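Local structure of penaeus monodon metallodensovirus major capsid protein (Penaeus monodon metallodensovirus, 6WH7) at residues Met80-Trp85 and Asn342-Gly347; Met157-Asp162 and Lys207-Lys212; Asp163-Ser168 and Phe346-Pro351; Ala237-Asn242 and Arg266-His271. The protein forms the shell of the densovirus particle, sixty copies of its jelly-roll subunit probably enclosing and protecting the viral genome. One frame throughout, in Å; residues are numbered along the deposited sequence.

Contact 1 (Met80-Trp85 and Asn342-Gly347); sequences MIVIPW and NNIQFG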
loop_
_atom_site.group_PDB
_atom_site.type_symbol
_atom_site.label_atom_id
_atom_site.label_comp_id
_atom_site.label_asym_id
_atom_site.label_seq_id
_atom_site.Cartn_x
_atom_site.Cartn_y
_atom_site.Cartn_z
ATOM N N MET A 80 -62.603 58.183 -59.966
ATOM C CA MET A 80 -61.999 56.937 -59.520
ATOM C C MET A 80 -62.883 55.771 -59.937
ATOM O O MET A 80 -64.085 55.925 -60.141
ATOM C CB MET A 80 -61.821 56.916 -58.004
ATOM C CG MET A 80 -63.120 56.703 -57.278
ATOM S SD MET A 80 -63.098 57.149 -55.553
ATOM C CE MET A 80 -63.599 58.843 -55.701
ATOM N N ILE A 81 -62.274 54.601 -60.063
ATOM C CA ILE A 81 -63.009 53.361 -60.280
ATOM C C ILE A 81 -63.417 52.801 -58.932
ATOM O O ILE A 81 -62.594 52.681 -58.023
ATOM C CB ILE A 81 -62.168 52.339 -61.058
ATOM C CG1 ILE A 81 -61.891 52.830 -62.467
ATOM C CG2 ILE A 81 -62.880 51.012 -61.122
ATOM C CD1 ILE A 81 -63.123 52.964 -63.276
ATOM N N VAL A 82 -64.686 52.454 -58.802
ATOM C CA VAL A 82 -65.234 51.912 -57.569
ATOM C C VAL A 82 -65.244 50.400 -57.699
ATOM O O VAL A 82 -65.917 49.855 -58.578
ATOM C CB VAL A 82 -66.642 52.456 -57.307
ATOM C CG1 VAL A 82 -67.201 51.885 -56.034
ATOM C CG2 VAL A 82 -66.607 53.960 -57.262
ATOM N N ILE A 83 -64.489 49.719 -56.848
ATOM C CA ILE A 83 -64.439 48.265 -56.916
ATOM C C ILE A 83 -65.652 47.746 -56.160
ATOM O O ILE A 83 -65.694 47.847 -54.928
ATOM C CB ILE A 83 -63.140 47.710 -56.315
ATOM C CG1 ILE A 83 -61.930 48.460 -56.862
ATOM C CG2 ILE A 83 -63.007 46.244 -56.619
ATOM C CD1 ILE A 83 -61.831 48.446 -58.320
ATOM N N PRO A 84 -66.640 47.175 -56.825
ATOM C CA PRO A 84 -67.836 46.687 -56.132
ATOM C C PRO A 84 -67.559 45.370 -55.420
ATOM O O PRO A 84 -68.295 44.397 -55.566
ATOM C CB PRO A 84 -68.841 46.518 -57.270
ATOM C CG PRO A 84 -68.007 46.180 -58.419
ATOM C CD PRO A 84 -66.709 46.900 -58.266
ATOM N N TRP A 85 -66.490 45.342 -54.641
ATOM C CA TRP A 85 -66.013 44.104 -54.058
ATOM C C TRP A 85 -66.765 43.763 -52.792
ATOM O O TRP A 85 -66.493 42.728 -52.185
ATOM C CB TRP A 85 -64.523 44.222 -53.762
ATOM C CG TRP A 85 -64.233 44.938 -52.494
ATOM C CD1 TRP A 85 -64.464 46.243 -52.217
ATOM C CD2 TRP A 85 -63.554 44.401 -51.360
ATOM N NE1 TRP A 85 -64.044 46.538 -50.945
ATOM C CE2 TRP A 85 -63.467 45.419 -50.406
ATOM C CE3 TRP A 85 -63.032 43.144 -51.049
ATOM C CZ2 TRP A 85 -62.878 45.223 -49.170
ATOM C CZ3 TRP A 85 -62.449 42.954 -49.828
ATOM C CH2 TRP A 85 -62.377 43.987 -48.898
ATOM N N ASN A 342 -77.596 52.290 -58.217
ATOM C CA ASN A 342 -77.817 53.691 -57.883
ATOM C C ASN A 342 -76.642 54.265 -57.112
ATOM O O ASN A 342 -76.175 55.370 -57.402
ATOM C CB ASN A 342 -79.100 53.830 -57.075
ATOM C CG ASN A 342 -80.318 53.548 -57.895
ATOM O OD1 ASN A 342 -80.296 53.695 -59.112
ATOM N ND2 ASN A 342 -81.385 53.119 -57.244
ATOM N N ASN A 343 -76.165 53.531 -56.118
ATOM C CA ASN A 343 -75.017 53.943 -55.334
ATOM C C ASN A 343 -74.426 52.702 -54.696
ATOM O O ASN A 343 -75.075 51.658 -54.619
ATOM C CB ASN A 343 -75.400 55.002 -54.294
ATOM C CG ASN A 343 -76.474 54.532 -53.336
ATOM O OD1 ASN A 343 -76.464 53.401 -52.866
ATOM N ND2 ASN A 343 -77.439 55.398 -53.077
ATOM N N ILE A 344 -73.182 52.818 -54.254
ATOM C CA ILE A 344 -72.512 51.747 -53.537
ATOM C C ILE A 344 -72.114 52.276 -52.172
ATOM O O ILE A 344 -71.422 53.293 -52.068
ATOM C CB ILE A 344 -71.296 51.205 -54.301
ATOM C CG1 ILE A 344 -71.749 50.490 -55.569
ATOM C CG2 ILE A 344 -70.525 50.246 -53.442
ATOM C CD1 ILE A 344 -70.623 50.092 -56.475
ATOM N N GLN A 345 -72.569 51.595 -51.135
ATOM C CA GLN A 345 -72.213 51.864 -49.755
ATOM C C GLN A 345 -71.055 50.962 -49.368
ATOM O O GLN A 345 -70.962 49.828 -49.834
ATOM C CB GLN A 345 -73.406 51.594 -48.852
ATOM C CG GLN A 345 -74.582 52.469 -49.141
ATOM C CD GLN A 345 -75.817 51.999 -48.431
ATOM O OE1 GLN A 345 -75.952 50.819 -48.121
ATOM N NE2 GLN A 345 -76.733 52.918 -48.166
ATOM N N PHE A 346 -70.156 51.465 -48.526
ATOM C CA PHE A 346 -69.023 50.646 -48.106
ATOM C C PHE A 346 -69.020 50.359 -46.611
ATOM O O PHE A 346 -69.253 49.211 -46.230
ATOM C CB PHE A 346 -67.711 51.252 -48.588
ATOM C CG PHE A 346 -67.510 51.088 -50.054
ATOM C CD1 PHE A 346 -67.187 49.851 -50.570
ATOM C CD2 PHE A 346 -67.641 52.149 -50.915
ATOM C CE1 PHE A 346 -67.003 49.680 -51.908
ATOM C CE2 PHE A 346 -67.454 51.977 -52.257
ATOM C CZ PHE A 346 -67.133 50.741 -52.750
ATOM N N GLY A 347 -68.759 51.327 -45.750
ATOM C CA GLY A 347 -68.840 51.022 -44.346
ATOM C C GLY A 347 -67.783 50.043 -43.876
ATOM O O GLY A 347 -68.086 48.898 -43.545
#
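V82 sets its CG1 methyl against the outer edge of the F346 ring, close to the ring plane and 3.5 Å from F346 CZ. CG1 stands anti to the backbone N of V82 (chi1 180°), which carries that methyl out from the strand, and the two side chains cross obliquely. The carbonyl oxygen I83 O borders the same part of the ring, also near its plane, 3.8 Å from F346 CE1. One face of the phenyl ring is lined from within its own segment by I344 CG2, toward the rim. The other branch of I344 reaches across the contact instead: its CD1 methyl meets V82 CG1 at 3.9 Å and P84 CB at 4.1 Å. P84 is the centre of an inverse gamma turn, closed by a weak bond from W85 N to I83 O. No hydrogen bond joins the segments; the contact is mainly apolar. W85 adds a looser, oblique approach from its CD1 to F346 CE1; its NE1 is bonded to A269 O. Strand 79-83 is strand C of the jelly roll, next to 270-274, and F346 also meets Y272 of that neighbour. The segment 342-347 comes well after the last jelly-roll strand, 287-302, in the C-terminal part of the chain, and lies, with 169-179 alongside, over the sheet face that carries V82 and Y272.

Contact 2 (Met157-Asp162 and Lys207-Lys212); sequences MIHSID and KNRYWK
M157 and W211 form the hydrogen-bonded pair at one end of two antiparallel strands, with M157 N to W211 O and W211 N to M157 O both 2.8 Å. H159 with R209 and I161 with K207 repeat the pattern; the bond from K207 N to I161 O, at 3.2 Å, is the longest of the six. Between them lie the non-hydrogen-bonded pairs I158-Y210 and S160-N208, where CA-H groups approach carbonyl oxygens. A side-chain bond joins the second of these: S160 OG donates to N208 OD1 in the plane of the amide. The N208 ND2 is bonded to F205 O. Strands 157-162 and 207-211 are E and F of the jelly roll, in the CHEF sheet. Side-chain packing differs on its two faces. Toward strands 118-135 and 218-222, inside the roll, M157 CE lies in the plane of the W211 indole at its edge, 3.5 Å from CE3, and the I161 CD1 methyl sits at the edge of the R209 guanidinium, beside NH1. H159 stacks on F220 there. On the opposite face I158 lies alongside Y210, pointing the same way, with CG1 3.4 Å from Y210 CD1. R209 and Y210 pair with a strand of a neighbouring subunit, extending the sheet across the interface, and Y210 OH bonds to T292 OG1 of a third.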
loop_
_atom_site.group_PDB
_atom_site.type_symbol
_atom_site.label_atom_id
_atom_site.label_comp_id
_atom_site.label_asym_id
_atom_site.label_seq_id
_atom_site.Cartn_x
_atom_site.Cartn_y
_atom_site.Cartn_z
ATOM N N MET A 157 -50.882 52.780 -61.405
ATOM C CA MET A 157 -52.288 52.879 -61.062
ATOM C C MET A 157 -52.408 52.791 -59.553
ATOM O O MET A 157 -51.756 51.960 -58.919
ATOM C CB MET A 157 -53.113 51.783 -61.734
ATOM C CG MET A 157 -54.591 51.875 -61.431
ATOM S SD MET A 157 -55.570 50.657 -62.298
ATOM C CE MET A 157 -55.097 49.188 -61.414
ATOM N N ILE A 158 -53.220 53.662 -58.978
ATOM C CA ILE A 158 -53.342 53.757 -57.532
ATOM C C ILE A 158 -54.507 52.888 -57.092
ATOM O O ILE A 158 -55.642 53.104 -57.518
ATOM C CB ILE A 158 -53.549 55.210 -57.089
ATOM C CG1 ILE A 158 -52.408 56.081 -57.586
ATOM C CG2 ILE A 158 -53.607 55.288 -55.590
ATOM C CD1 ILE A 158 -52.642 57.535 -57.394
ATOM N N HIS A 159 -54.232 51.903 -56.250
ATOM C CA HIS A 159 -55.286 51.171 -55.571
ATOM C C HIS A 159 -55.484 51.799 -54.204
ATOM O O HIS A 159 -54.553 51.845 -53.399
ATOM C CB HIS A 159 -54.955 49.696 -55.407
ATOM C CG HIS A 159 -56.082 48.909 -54.825
ATOM N ND1 HIS A 159 -57.190 48.554 -55.555
ATOM C CD2 HIS A 159 -56.327 48.514 -53.557
ATOM C CE1 HIS A 159 -58.038 47.906 -54.779
ATOM N NE2 HIS A 159 -57.539 47.872 -53.560
ATOM N N SER A 160 -56.692 52.266 -53.939
ATOM C CA SER A 160 -56.998 52.957 -52.703
ATOM C C SER A 160 -57.983 52.135 -51.893
ATOM O O SER A 160 -58.999 51.681 -52.421
ATOM C CB SER A 160 -57.575 54.336 -52.991
ATOM O OG SER A 160 -56.637 55.141 -53.672
ATOM N N ILE A 161 -57.673 51.935 -50.622
ATOM C CA ILE A 161 -58.592 51.349 -49.662
ATOM C C ILE A 161 -59.018 52.458 -48.719
ATOM O O ILE A 161 -58.168 53.125 -48.122
ATOM C CB ILE A 161 -57.946 50.197 -48.881
ATOM C CG1 ILE A 161 -57.565 49.061 -49.816
ATOM C CG2 ILE A 161 -58.887 49.697 -47.833
ATOM C CD1 ILE A 161 -56.778 47.998 -49.143
ATOM N N ASP A 162 -60.317 52.655 -48.570
ATOM C CA ASP A 162 -60.803 53.743 -47.741
ATOM C C ASP A 162 -61.192 53.137 -46.402
ATOM O O ASP A 162 -62.318 52.678 -46.214
ATOM C CB ASP A 162 -61.983 54.419 -48.424
ATOM C CG ASP A 162 -62.395 55.685 -47.747
ATOM O OD1 ASP A 162 -61.691 56.116 -46.815
ATOM O OD2 ASP A 162 -63.426 56.251 -48.149
ATOM N N LYS A 207 -55.186 53.922 -47.153
ATOM C CA LYS A 207 -54.245 53.015 -47.791
ATOM C C LYS A 207 -54.300 53.234 -49.291
ATOM O O LYS A 207 -55.346 53.037 -49.912
ATOM C CB LYS A 207 -54.564 51.563 -47.453
ATOM C CG LYS A 207 -54.396 51.229 -45.996
ATOM C CD LYS A 207 -54.664 49.766 -45.734
ATOM C CE LYS A 207 -53.555 48.909 -46.304
ATOM N NZ LYS A 207 -52.271 49.149 -45.598
ATOM N N ASN A 208 -53.183 53.654 -49.865
ATOM C CA ASN A 208 -53.074 53.882 -51.296
ATOM C C ASN A 208 -51.840 53.140 -51.771
ATOM O O ASN A 208 -50.726 53.496 -51.391
ATOM C CB ASN A 208 -52.954 55.367 -51.609
ATOM C CG ASN A 208 -54.164 56.138 -51.200
ATOM O OD1 ASN A 208 -55.184 56.116 -51.874
ATOM N ND2 ASN A 208 -54.063 56.833 -50.085
ATOM N N ARG A 209 -52.026 52.122 -52.593
ATOM C CA ARG A 209 -50.917 51.409 -53.206
ATOM C C ARG A 209 -50.697 51.966 -54.598
ATOM O O ARG A 209 -51.628 52.003 -55.402
ATOM C CB ARG A 209 -51.189 49.911 -53.276
ATOM C CG ARG A 209 -51.193 49.240 -51.938
ATOM C CD ARG A 209 -51.553 47.784 -52.052
ATOM N NE ARG A 209 -51.535 47.146 -50.745
ATOM C CZ ARG A 209 -52.531 47.220 -49.875
ATOM N NH1 ARG A 209 -53.617 47.907 -50.175
ATOM N NH2 ARG A 209 -52.439 46.616 -48.703
ATOM N N TYR A 210 -49.478 52.406 -54.883
ATOM C CA TYR A 210 -49.128 52.784 -56.242
ATOM C C TYR A 210 -48.610 51.529 -56.914
ATOM O O TYR A 210 -47.545 51.021 -56.561
ATOM C CB TYR A 210 -48.094 53.904 -56.299
ATOM C CG TYR A 210 -48.528 55.206 -55.683
ATOM C CD1 TYR A 210 -49.851 55.461 -55.413
ATOM C CD2 TYR A 210 -47.632 56.236 -55.523
ATOM C CE1 TYR A 210 -50.252 56.656 -54.883
ATOM C CE2 TYR A 210 -48.023 57.451 -55.010
ATOM C CZ TYR A 210 -49.335 57.656 -54.694
ATOM O OH TYR A 210 -49.736 58.863 -54.182
ATOM N N TRP A 211 -49.360 51.035 -57.880
ATOM C CA TRP A 211 -49.138 49.713 -58.428
ATOM C C TRP A 211 -48.652 49.868 -59.855
ATOM O O TRP A 211 -49.291 50.539 -60.666
ATOM C CB TRP A 211 -50.410 48.880 -58.304
ATOM C CG TRP A 211 -50.331 47.485 -58.783
ATOM C CD1 TRP A 211 -49.488 46.523 -58.344
ATOM C CD2 TRP A 211 -51.279 46.824 -59.620
ATOM N NE1 TRP A 211 -49.765 45.328 -58.945
ATOM C CE2 TRP A 211 -50.877 45.487 -59.725
ATOM C CE3 TRP A 211 -52.412 47.241 -60.324
ATOM C CZ2 TRP A 211 -51.557 44.568 -60.508
ATOM C CZ3 TRP A 211 -53.084 46.327 -61.091
ATOM C CH2 TRP A 211 -52.658 45.008 -61.186
ATOM N N LYS A 212 -47.509 49.269 -60.142
ATOM C CA LYS A 212 -46.753 49.534 -61.347
ATOM C C LYS A 212 -46.695 48.268 -62.181
ATOM O O LYS A 212 -46.944 47.169 -61.687
ATOM C CB LYS A 212 -45.343 50.005 -60.998
ATOM C CG LYS A 212 -45.309 51.324 -60.262
ATOM C CD LYS A 212 -43.900 51.768 -59.982
ATOM C CE LYS A 212 -43.864 53.179 -59.415
ATOM N NZ LYS A 212 -44.325 53.258 -58.000
#

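Contact 3 (Asp163-Ser168 and Phe346-Pro351); sequences DQQCLS and FGPTCP
Q165 meets the ring of P348 from its first side-chain carbon onward. CB lies 3.7 Å from P348 CD and almost as near P348 CG. CG stands anti to the backbone N (chi1 -172°) and passes P348 CD at 3.9 Å. From there the chain runs extended, and the amide carbon CD lies beside P348 CD and G347 CA, 3.7 Å from the former. At the tip OE1 faces P348 CD and the G347 CA methylene, while NE2 passes G347 CA more loosely and finds its polar partner farther on, in D244 OD2. The carbonyl oxygen D163 O also meets this ring, 3.3 Å from P348 CG; the same oxygen lies 3.8 Å from P351 CD. Both segments are connections of the capsid protein: 163-168 links jelly-roll strand E, 157-162, to strand 169-179, and the loop segment 346-351 follows strand 340-345. The bond from F346 N to S168 O, 3.3 Å long with the N-H nearly along the C=O axis, is consistent with a continuation of the antiparallel pairing of 169-179 and 340-345. Farther along, Q164 bends at chi2 (-69°), which turns its CD; the amide oxygen Q164 OE1 lies 3.2 Å from P351 CG, the two side chains oblique to each other. Q164 NE2 bonds weakly to S56 OG and the backbone Q164 O to Q309 NE2, both of a neighbouring subunit.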
loop_
_atom_site.group_PDB
_atom_site.type_symbol
_atom_site.label_atom_id
_atom_site.label_comp_id
_atom_site.label_asym_id
_atom_site.label_seq_id
_atom_site.Cartn_x
_atom_site.Cartn_y
_atom_site.Cartn_z
ATOM N N ASP A 163 -60.270 53.212 -45.449
ATOM C CA ASP A 163 -60.429 52.668 -44.110
ATOM C C ASP A 163 -61.132 53.635 -43.182
ATOM O O ASP A 163 -61.977 53.231 -42.379
ATOM C CB ASP A 163 -59.064 52.299 -43.544
ATOM C CG ASP A 163 -58.477 51.085 -44.210
ATOM O OD1 ASP A 163 -59.254 50.300 -44.782
ATOM O OD2 ASP A 163 -57.240 50.922 -44.181
ATOM N N GLN A 164 -60.771 54.911 -43.266
ATOM C CA GLN A 164 -61.417 55.945 -42.481
ATOM C C GLN A 164 -62.790 56.301 -43.017
ATOM O O GLN A 164 -63.496 57.084 -42.379
ATOM C CB GLN A 164 -60.525 57.175 -42.440
ATOM C CG GLN A 164 -59.211 56.935 -41.732
ATOM C CD GLN A 164 -59.383 56.726 -40.247
ATOM O OE1 GLN A 164 -59.440 55.600 -39.769
ATOM N NE2 GLN A 164 -59.447 57.817 -39.505
ATOM N N GLN A 165 -63.181 55.739 -44.157
ATOM C CA GLN A 165 -64.476 55.990 -44.779
ATOM C C GLN A 165 -64.667 57.478 -45.067
ATOM O O GLN A 165 -65.602 58.124 -44.594
ATOM C CB GLN A 165 -65.616 55.431 -43.927
ATOM C CG GLN A 165 -66.971 55.495 -44.594
ATOM C CD GLN A 165 -68.028 54.810 -43.793
ATOM O OE1 GLN A 165 -67.732 54.165 -42.803
ATOM N NE2 GLN A 165 -69.273 54.952 -44.201
ATOM N N CYS A 166 -63.725 58.028 -45.830
ATOM C CA CYS A 166 -63.944 59.342 -46.416
ATOM C C CYS A 166 -65.231 59.356 -47.222
ATOM O O CYS A 166 -66.005 60.317 -47.164
ATOM C CB CYS A 166 -62.762 59.726 -47.300
ATOM S SG CYS A 166 -61.195 59.847 -46.449
ATOM N N LEU A 167 -65.480 58.291 -47.971
ATOM C CA LEU A 167 -66.666 58.146 -48.802
ATOM C C LEU A 167 -67.551 57.083 -48.173
ATOM O O LEU A 167 -67.205 55.900 -48.174
ATOM C CB LEU A 167 -66.284 57.772 -50.229
ATOM C CG LEU A 167 -65.929 58.895 -51.196
ATOM C CD1 LEU A 167 -64.731 59.666 -50.723
ATOM C CD2 LEU A 167 -65.650 58.301 -52.556
ATOM N N SER A 168 -68.681 57.509 -47.624
ATOM C CA SER A 168 -69.630 56.568 -47.049
ATOM C C SER A 168 -70.444 55.885 -48.134
ATOM O O SER A 168 -70.609 54.663 -48.129
ATOM C CB SER A 168 -70.550 57.299 -46.080
ATOM O OG SER A 168 -71.542 56.433 -45.574
ATOM N N PHE A 346 -70.156 51.465 -48.526
ATOM C CA PHE A 346 -69.023 50.646 -48.106
ATOM C C PHE A 346 -69.020 50.359 -46.611
ATOM O O PHE A 346 -69.253 49.211 -46.230
ATOM C CB PHE A 346 -67.711 51.252 -48.588
ATOM C CG PHE A 346 -67.510 51.088 -50.054
ATOM C CD1 PHE A 346 -67.187 49.851 -50.570
ATOM C CD2 PHE A 346 -67.641 52.149 -50.915
ATOM C CE1 PHE A 346 -67.003 49.680 -51.908
ATOM C CE2 PHE A 346 -67.454 51.977 -52.257
ATOM C CZ PHE A 346 -67.133 50.741 -52.750
ATOM N N GLY A 347 -68.759 51.327 -45.750
ATOM C CA GLY A 347 -68.840 51.022 -44.346
ATOM C C GLY A 347 -67.783 50.043 -43.876
ATOM O O GLY A 347 -68.086 48.898 -43.545
ATOM N N PRO A 348 -66.518 50.439 -43.912
ATOM C CA PRO A 348 -65.454 49.555 -43.432
ATOM C C PRO A 348 -65.657 49.158 -41.982
ATOM O O PRO A 348 -66.464 49.728 -41.249
ATOM C CB PRO A 348 -64.198 50.412 -43.583
ATOM C CG PRO A 348 -64.688 51.781 -43.487
ATOM C CD PRO A 348 -66.002 51.787 -44.186
ATOM N N THR A 349 -64.922 48.136 -41.572
ATOM C CA THR A 349 -64.775 47.888 -40.150
ATOM C C THR A 349 -63.965 49.036 -39.572
ATOM O O THR A 349 -62.809 49.241 -39.951
ATOM C CB THR A 349 -64.080 46.551 -39.914
ATOM O OG1 THR A 349 -64.873 45.493 -40.456
ATOM C CG2 THR A 349 -63.891 46.304 -38.465
ATOM N N CYS A 350 -64.552 49.768 -38.654
ATOM C CA CYS A 350 -63.977 51.050 -38.291
ATOM C C CYS A 350 -62.822 50.844 -37.324
ATOM O O CYS A 350 -63.000 50.204 -36.285
ATOM C CB CYS A 350 -65.026 51.954 -37.671
ATOM S SG CYS A 350 -64.434 53.585 -37.228
ATOM N N PRO A 351 -61.630 51.356 -37.631
ATOM C CA PRO A 351 -60.515 51.196 -36.698
ATOM C C PRO A 351 -60.708 51.938 -35.396
ATOM O O PRO A 351 -60.115 51.540 -34.391
ATOM C CB PRO A 351 -59.324 51.741 -37.489
ATOM C CG PRO A 351 -59.922 52.673 -38.453
ATOM C CD PRO A 351 -61.228 52.084 -38.843
#

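Contact 4 (Ala237-Asn242 and Arg266-His271); sequences AYVPQN and RGMAGH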
loop_
_atom_site.group_PDB
_atom_site.type_symbol
_atom_site.label_atom_id
_atom_site.label_comp_id
_atom_site.label_asym_id
_atom_site.label_seq_id
_atom_site.Cartn_x
_atom_site.Cartn_y
_atom_site.Cartn_z
ATOM N N ALA A 237 -77.463 41.601 -53.104
ATOM C CA ALA A 237 -77.140 41.977 -51.743
ATOM C C ALA A 237 -75.646 42.220 -51.626
ATOM O O ALA A 237 -74.845 41.615 -52.340
ATOM C CB ALA A 237 -77.558 40.884 -50.763
ATOM N N TYR A 238 -75.275 43.132 -50.737
ATOM C CA TYR A 238 -73.884 43.222 -50.338
ATOM C C TYR A 238 -73.485 41.934 -49.639
ATOM O O TYR A 238 -74.331 41.162 -49.189
ATOM C CB TYR A 238 -73.655 44.393 -49.390
ATOM C CG TYR A 238 -73.900 45.755 -49.967
ATOM C CD1 TYR A 238 -72.916 46.409 -50.682
ATOM C CD2 TYR A 238 -75.094 46.410 -49.756
ATOM C CE1 TYR A 238 -73.124 47.656 -51.193
ATOM C CE2 TYR A 238 -75.307 47.660 -50.265
ATOM C CZ TYR A 238 -74.318 48.278 -50.984
ATOM O OH TYR A 238 -74.526 49.526 -51.503
ATOM N N VAL A 239 -72.183 41.687 -49.558
ATOM C CA VAL A 239 -71.760 40.516 -48.803
ATOM C C VAL A 239 -72.152 40.870 -47.377
ATOM O O VAL A 239 -72.174 42.060 -47.033
ATOM C CB VAL A 239 -70.256 40.218 -48.911
ATOM C CG1 VAL A 239 -69.705 40.523 -50.298
ATOM C CG2 VAL A 239 -69.493 40.812 -47.770
ATOM N N PRO A 240 -72.506 39.908 -46.536
ATOM C CA PRO A 240 -72.973 40.246 -45.190
ATOM C C PRO A 240 -71.972 41.113 -44.440
ATOM O O PRO A 240 -70.796 40.776 -44.318
ATOM C CB PRO A 240 -73.141 38.877 -44.540
ATOM C CG PRO A 240 -73.446 37.987 -45.677
ATOM C CD PRO A 240 -72.655 38.477 -46.826
ATOM N N GLN A 241 -72.457 42.242 -43.926
ATOM C CA GLN A 241 -71.617 43.218 -43.248
ATOM C C GLN A 241 -72.423 43.900 -42.166
ATOM O O GLN A 241 -73.601 44.187 -42.356
ATOM C CB GLN A 241 -71.095 44.290 -44.202
ATOM C CG GLN A 241 -70.165 43.800 -45.258
ATOM C CD GLN A 241 -69.829 44.873 -46.235
ATOM O OE1 GLN A 241 -70.526 45.863 -46.342
ATOM N NE2 GLN A 241 -68.778 44.669 -46.985
ATOM N N ASN A 242 -71.776 44.185 -41.050
ATOM C CA ASN A 242 -72.355 44.971 -39.971
ATOM C C ASN A 242 -71.681 46.334 -40.003
ATOM O O ASN A 242 -70.501 46.450 -39.675
ATOM C CB ASN A 242 -72.153 44.269 -38.635
ATOM C CG ASN A 242 -73.019 43.042 -38.490
ATOM O OD1 ASN A 242 -74.102 42.965 -39.052
ATOM N ND2 ASN A 242 -72.530 42.062 -37.756
ATOM N N ARG A 266 -68.437 44.061 -38.615
ATOM C CA ARG A 266 -67.518 43.558 -39.621
ATOM C C ARG A 266 -67.969 44.136 -40.950
ATOM O O ARG A 266 -69.107 43.918 -41.366
ATOM C CB ARG A 266 -67.509 42.035 -39.660
ATOM C CG ARG A 266 -66.410 41.452 -40.494
ATOM C CD ARG A 266 -66.582 39.967 -40.606
ATOM N NE ARG A 266 -66.479 39.297 -39.321
ATOM C CZ ARG A 266 -65.352 38.820 -38.818
ATOM N NH1 ARG A 266 -64.226 38.920 -39.502
ATOM N NH2 ARG A 266 -65.358 38.226 -37.639
ATOM N N GLY A 267 -67.088 44.875 -41.606
ATOM C CA GLY A 267 -67.446 45.508 -42.856
ATOM C C GLY A 267 -66.238 45.557 -43.757
ATOM O O GLY A 267 -65.127 45.217 -43.355
ATOM N N MET A 268 -66.465 45.970 -44.993
ATOM C CA MET A 268 -65.394 46.066 -45.970
ATOM C C MET A 268 -65.192 47.503 -46.395
ATOM O O MET A 268 -66.153 48.204 -46.705
ATOM C CB MET A 268 -65.667 45.193 -47.188
ATOM C CG MET A 268 -65.600 43.742 -46.856
ATOM S SD MET A 268 -65.483 42.685 -48.283
ATOM C CE MET A 268 -67.123 42.761 -48.811
ATOM N N ALA A 269 -63.939 47.924 -46.411
ATOM C CA ALA A 269 -63.597 49.270 -46.815
ATOM C C ALA A 269 -63.768 49.436 -48.316
ATOM O O ALA A 269 -63.745 48.472 -49.084
ATOM C CB ALA A 269 -62.167 49.599 -46.408
ATOM N N GLY A 270 -63.968 50.684 -48.729
ATOM C CA GLY A 270 -64.112 50.968 -50.142
ATOM C C GLY A 270 -62.804 50.764 -50.855
ATOM O O GLY A 270 -61.765 51.274 -50.425
ATOM N N HIS A 271 -62.831 49.995 -51.930
ATOM C CA HIS A 271 -61.663 49.846 -52.777
ATOM C C HIS A 271 -61.865 50.640 -54.052
ATOM O O HIS A 271 -62.949 50.639 -54.635
ATOM C CB HIS A 271 -61.350 48.390 -53.093
ATOM C CG HIS A 271 -60.856 47.618 -51.914
ATOM N ND1 HIS A 271 -60.510 46.290 -51.990
ATOM C CD2 HIS A 271 -60.679 47.978 -50.625
ATOM C CE1 HIS A 271 -60.108 45.873 -50.806
ATOM N NE2 HIS A 271 -60.210 46.877 -49.957
#
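M268 packs its terminal methyl CE against V239 CG2 and the amide nitrogen Q241 NE2, at 3.2 Å and 3.1 Å, and this is the dense part of the contact. The M268 chain bends at chi3 (-76°), which carries CE round to V239, and it crosses the side chains of both V239 and Q241 at about a right angle. Q241 is extended beyond CG, and its NE2 lies over the aliphatic part of M268, 3.2 Å from M268 CB, while the other amide atom, OE1, has a weak bond to N243 ND2. The segment 237-242 and the start of 266-271 belong to the connection between jelly-roll strands 218-222 and 270-274, the GH loop of the parvoviral jelly roll; here an earlier and a later part of it meet. The segment 266-271 then runs straight into strand 270-274. Toward R266 few side-chain atoms meet and the contact is mostly of backbone. N242 N bonds to R266 O at 2.7 Å, the donor tilted 27° from the carbonyl plane, and the methylene of Q241 CG passes 4.0 Å from G267 CA. The R266 side chain is the part that reaches outward, turning its end away from 237-242 and packing on H222. N242, by contrast, is buried with its amide engaged: OD1 bonds to A248 N and ND2 to M362 O, while the residue also packs on I258 of a neighbouring subunit.

In the fold
Three of the four contacts reach one antiparallel sheet of the jelly roll, in which strand 270-274 lies between 79-83 (contact 1) and 157-162 (contact 2). Contact 4 leads into that middle strand, and its backbone bonds both neighbours: I83 N to H271 O and D162 N to G270 O. Contact 3 continues from contact 2 at D162 and shares F346 and G347 with contact 1. Centres of contacts 1 and 4, and of 3 and 4, lie about 10 Å apart; contacts 2 and 4 are about 19 Å apart. Along the chain, contacts 2 and 4 follow in series inside the loop closed by contact 1. The C-terminal part thus returns to the sheet, whose far edge meets other subunits of the capsid.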